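Local coordinates for protein sortase (Actinomyces oris, PDB 5UTT) that probably acts as a class E sortase, a cysteine transpeptidase that joins sorted surface proteins to the Gram-positive cell wall, here represented by its sortase domain, at residues 51-64 with 76-89. Sequence-based numbering, arbitrary orientation.
Sequences TGSDVLDQAAAGHY and FAIAGHRRTYGNSF
Leu56 lays its CB over one face of the His81 imidazole, a CH-pi contact 3.8 Å from the ring centroid, while its CD2 reaches the carbonyl of Ala79. At the ring's edge His81 NE2 donates to Asp57 OD1 over 3.0 Å; the bond is bent (142°), the carboxylate turned well out of the ring plane. A water donates to Leu56 O and Ala60 O and accepts from His81 N, joining the type I turn Leu56 to Ala59 and the residue after it to the loop at His81. Gly62 and Ala79 form an antiparallel hydrogen-bonded pair, Gly62 N to Ala79 O and Ala79 N to Gly62 O both 2.8 Å, and Tyr64 N extends the pairing to Ala77 O. The His63 ring, swung away from its own backbone N (chi1 179°), reaches Phe76 and stacks on it, offset, centroids 4.4 Å apart and planes 21° apart; Glu49 and Gln68 hold its two ring nitrogens. Tyr64 instead brings CE1 to within 3.7 Å of Ala79 CB, its OH hydrogen-bonded to Thr147 OG1. Strands 61-63 and 74-79 form a hairpin within the sortase beta-barrel, between strand 45-49, which pairs with 61-63, and strand 142-150, which borders 74-79.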
# COMPACT_ATOMS: atom_id res chain seq x y z
N THR A 51 -2.36 12.95 0.76
CA THR A 51 -2.86 12.31 1.98
C THR A 51 -3.81 13.19 2.74
O THR A 51 -4.10 12.89 3.89
CB THR A 51 -1.77 11.92 2.95
OG1 THR A 51 -0.99 13.08 3.33
CG2 THR A 51 -0.89 10.81 2.32
N GLY A 52 -4.28 14.24 2.11
CA GLY A 52 -5.36 15.03 2.69
C GLY A 52 -6.65 14.25 2.85
O GLY A 52 -6.88 13.22 2.20
N SER A 53 -7.56 14.79 3.67
CA SER A 53 -8.90 14.20 3.82
C SER A 53 -9.73 14.23 2.54
O SER A 53 -10.61 13.40 2.36
CB SER A 53 -9.66 14.88 4.95
OG SER A 53 -9.10 14.49 6.20
N ASP A 54 -9.45 15.16 1.65
CA ASP A 54 -10.08 15.18 0.33
C ASP A 54 -9.80 13.93 -0.50
O ASP A 54 -10.55 13.62 -1.41
CB ASP A 54 -9.75 16.46 -0.46
CG ASP A 54 -8.24 16.71 -0.63
OD1 ASP A 54 -7.42 15.95 -0.07
OD2 ASP A 54 -7.89 17.72 -1.27
N VAL A 55 -8.72 13.22 -0.17
CA VAL A 55 -8.38 11.93 -0.78
C VAL A 55 -8.89 10.77 0.09
O VAL A 55 -9.63 9.90 -0.36
CB VAL A 55 -6.85 11.84 -0.97
CG1 VAL A 55 -6.46 10.45 -1.43
CG2 VAL A 55 -6.34 12.93 -1.93
N LEU A 56 -8.51 10.75 1.36
CA LEU A 56 -8.80 9.61 2.21
C LEU A 56 -10.31 9.45 2.48
O LEU A 56 -10.77 8.33 2.71
CB LEU A 56 -8.07 9.75 3.54
CG LEU A 56 -6.56 10.00 3.50
CD1 LEU A 56 -5.93 10.03 4.90
CD2 LEU A 56 -6.00 8.88 2.69
N ASP A 57 -11.08 10.54 2.43
CA ASP A 57 -12.52 10.45 2.66
C ASP A 57 -13.25 9.80 1.51
O ASP A 57 -14.39 9.38 1.69
CB ASP A 57 -13.13 11.80 2.93
CG ASP A 57 -12.90 12.28 4.36
OD1 ASP A 57 -12.14 11.65 5.13
OD2 ASP A 57 -13.48 13.33 4.74
N GLN A 58 -12.59 9.73 0.35
CA GLN A 58 -13.13 9.02 -0.81
C GLN A 58 -13.00 7.49 -0.68
O GLN A 58 -13.28 6.78 -1.64
CB GLN A 58 -12.42 9.47 -2.07
CG GLN A 58 -12.57 10.94 -2.41
CD GLN A 58 -11.87 11.30 -3.70
OE1 GLN A 58 -12.20 10.78 -4.77
NE2 GLN A 58 -10.90 12.19 -3.62
N ALA A 59 -12.55 7.00 0.47
CA ALA A 59 -12.37 5.56 0.75
C ALA A 59 -11.26 5.09 -0.17
O ALA A 59 -11.35 4.01 -0.76
CB ALA A 59 -13.62 4.77 0.51
N ALA A 60 -10.29 5.99 -0.32
CA ALA A 60 -9.06 5.75 -1.13
C ALA A 60 -7.83 5.83 -0.28
O ALA A 60 -7.78 6.51 0.74
CB ALA A 60 -8.98 6.78 -2.25
N ALA A 61 -6.79 5.11 -0.70
CA ALA A 61 -5.51 5.20 -0.08
C ALA A 61 -4.79 6.40 -0.68
O ALA A 61 -4.96 6.68 -1.86
CB ALA A 61 -4.74 3.95 -0.35
N GLY A 62 -4.01 7.08 0.13
CA GLY A 62 -3.24 8.24 -0.33
C GLY A 62 -1.72 8.09 -0.31
O GLY A 62 -1.14 7.73 0.71
N HIS A 63 -1.06 8.44 -1.41
CA HIS A 63 0.38 8.36 -1.46
C HIS A 63 1.02 9.58 -0.80
O HIS A 63 0.78 10.71 -1.19
CB HIS A 63 0.84 8.26 -2.90
CG HIS A 63 2.33 8.20 -3.08
ND1 HIS A 63 2.97 9.00 -4.00
CD2 HIS A 63 3.30 7.43 -2.52
CE1 HIS A 63 4.27 8.74 -3.99
NE2 HIS A 63 4.49 7.78 -3.12
N TYR A 64 1.89 9.31 0.18
CA TYR A 64 2.75 10.35 0.76
C TYR A 64 3.60 10.98 -0.35
O TYR A 64 4.38 10.29 -1.03
CB TYR A 64 3.62 9.77 1.88
CG TYR A 64 2.90 9.37 3.18
CD1 TYR A 64 2.29 8.12 3.31
CD2 TYR A 64 2.87 10.23 4.25
CE1 TYR A 64 1.66 7.76 4.50
CE2 TYR A 64 2.23 9.89 5.44
CZ TYR A 64 1.63 8.67 5.55
OH TYR A 64 1.00 8.29 6.73
N PHE A 76 7.29 3.22 -1.41
CA PHE A 76 6.01 3.80 -1.88
C PHE A 76 5.05 3.71 -0.70
O PHE A 76 4.52 2.63 -0.40
CB PHE A 76 5.50 3.04 -3.09
CG PHE A 76 4.14 3.49 -3.59
CD1 PHE A 76 4.03 4.63 -4.35
CD2 PHE A 76 3.01 2.72 -3.35
CE1 PHE A 76 2.78 5.06 -4.83
CE2 PHE A 76 1.75 3.14 -3.82
CZ PHE A 76 1.65 4.29 -4.56
N ALA A 77 4.78 4.81 -0.02
CA ALA A 77 4.06 4.72 1.22
C ALA A 77 2.67 5.28 1.01
O ALA A 77 2.49 6.31 0.32
CB ALA A 77 4.78 5.46 2.31
N ILE A 78 1.71 4.59 1.56
CA ILE A 78 0.30 5.03 1.43
C ILE A 78 -0.42 5.02 2.76
O ILE A 78 -0.26 4.13 3.60
CB ILE A 78 -0.46 4.20 0.37
CG1 ILE A 78 -0.46 2.72 0.73
CG2 ILE A 78 0.08 4.45 -1.06
CD1 ILE A 78 -1.32 1.88 -0.18
N ALA A 79 -1.29 6.01 2.94
CA ALA A 79 -2.12 6.15 4.13
C ALA A 79 -3.54 5.76 3.81
O ALA A 79 -4.01 5.97 2.69
CB ALA A 79 -2.06 7.61 4.61
N GLY A 80 -4.24 5.20 4.78
CA GLY A 80 -5.65 4.91 4.68
C GLY A 80 -6.39 5.07 5.98
O GLY A 80 -5.86 4.88 7.07
N HIS A 81 -7.64 5.51 5.88
CA HIS A 81 -8.46 5.53 7.04
C HIS A 81 -8.72 4.12 7.56
O HIS A 81 -8.88 3.18 6.80
CB HIS A 81 -9.80 6.17 6.69
CG HIS A 81 -9.80 7.66 6.69
ND1 HIS A 81 -8.74 8.43 7.12
CD2 HIS A 81 -10.80 8.53 6.39
CE1 HIS A 81 -9.06 9.71 7.03
NE2 HIS A 81 -10.31 9.80 6.61
N ARG A 82 -8.85 4.00 8.87
CA ARG A 82 -9.15 2.74 9.51
C ARG A 82 -10.62 2.37 9.50
O ARG A 82 -10.95 1.17 9.59
CB ARG A 82 -8.69 2.79 10.97
CG ARG A 82 -8.66 1.45 11.70
CD ARG A 82 -7.40 0.67 11.29
NE ARG A 82 -7.40 -0.67 11.86
CZ ARG A 82 -6.81 -1.02 13.00
NH1 ARG A 82 -6.89 -2.28 13.43
NH2 ARG A 82 -6.17 -0.12 13.72
N ARG A 83 -11.51 3.36 9.38
CA ARG A 83 -12.95 3.16 9.61
C ARG A 83 -13.90 3.53 8.45
O ARG A 83 -15.13 3.51 8.63
CB ARG A 83 -13.35 3.90 10.89
CG ARG A 83 -12.42 3.57 12.06
CD ARG A 83 -13.14 3.38 13.38
NE ARG A 83 -13.29 4.64 14.11
CZ ARG A 83 -14.32 4.95 14.90
NH1 ARG A 83 -15.34 4.12 15.06
NH2 ARG A 83 -14.34 6.13 15.52
N THR A 84 -13.37 3.82 7.28
CA THR A 84 -14.21 4.17 6.11
C THR A 84 -15.00 3.01 5.51
O THR A 84 -14.63 1.85 5.64
CB THR A 84 -13.37 4.78 4.97
OG1 THR A 84 -12.13 4.07 4.85
CG2 THR A 84 -13.08 6.23 5.24
N TYR A 85 -16.13 3.33 4.89
CA TYR A 85 -17.04 2.32 4.34
C TYR A 85 -16.58 1.85 2.96
O TYR A 85 -16.05 2.62 2.15
CB TYR A 85 -18.48 2.87 4.29
CG TYR A 85 -19.50 1.91 3.70
CD1 TYR A 85 -20.14 0.95 4.50
CD2 TYR A 85 -19.83 1.96 2.34
CE1 TYR A 85 -21.07 0.07 3.96
CE2 TYR A 85 -20.75 1.09 1.80
CZ TYR A 85 -21.37 0.14 2.60
OH TYR A 85 -22.28 -0.73 2.05
N GLY A 86 -16.78 0.57 2.67
CA GLY A 86 -16.57 0.06 1.35
C GLY A 86 -15.12 -0.37 1.26
O GLY A 86 -14.85 -1.55 1.07
N ASN A 87 -14.21 0.57 1.45
CA ASN A 87 -12.76 0.30 1.39
C ASN A 87 -12.08 1.06 2.51
O ASN A 87 -12.34 2.24 2.70
CB ASN A 87 -12.14 0.75 0.07
CG ASN A 87 -12.40 -0.23 -1.06
OD1 ASN A 87 -12.04 -1.43 -0.96
ND2 ASN A 87 -12.92 0.27 -2.17
N SER A 88 -11.17 0.40 3.21
CA SER A 88 -10.47 0.99 4.33
C SER A 88 -9.29 0.10 4.73
O SER A 88 -9.20 -1.01 4.26
CB SER A 88 -11.35 1.04 5.54
OG SER A 88 -11.58 -0.28 6.04
N PHE A 89 -8.49 0.54 5.70
CA PHE A 89 -7.39 -0.33 6.24
C PHE A 89 -7.86 -0.96 7.58
O PHE A 89 -7.09 -1.21 8.53
CB PHE A 89 -6.09 0.50 6.43
CG PHE A 89 -5.37 0.90 5.16
CD1 PHE A 89 -5.89 0.60 3.90
CD2 PHE A 89 -4.16 1.57 5.22
CE1 PHE A 89 -5.20 0.94 2.75
CE2 PHE A 89 -3.48 1.91 4.07
CZ PHE A 89 -4.01 1.63 2.84
O HOH W 1 -8.92 6.06 3.37
O HOH W 2 -13.47 2.92 -2.21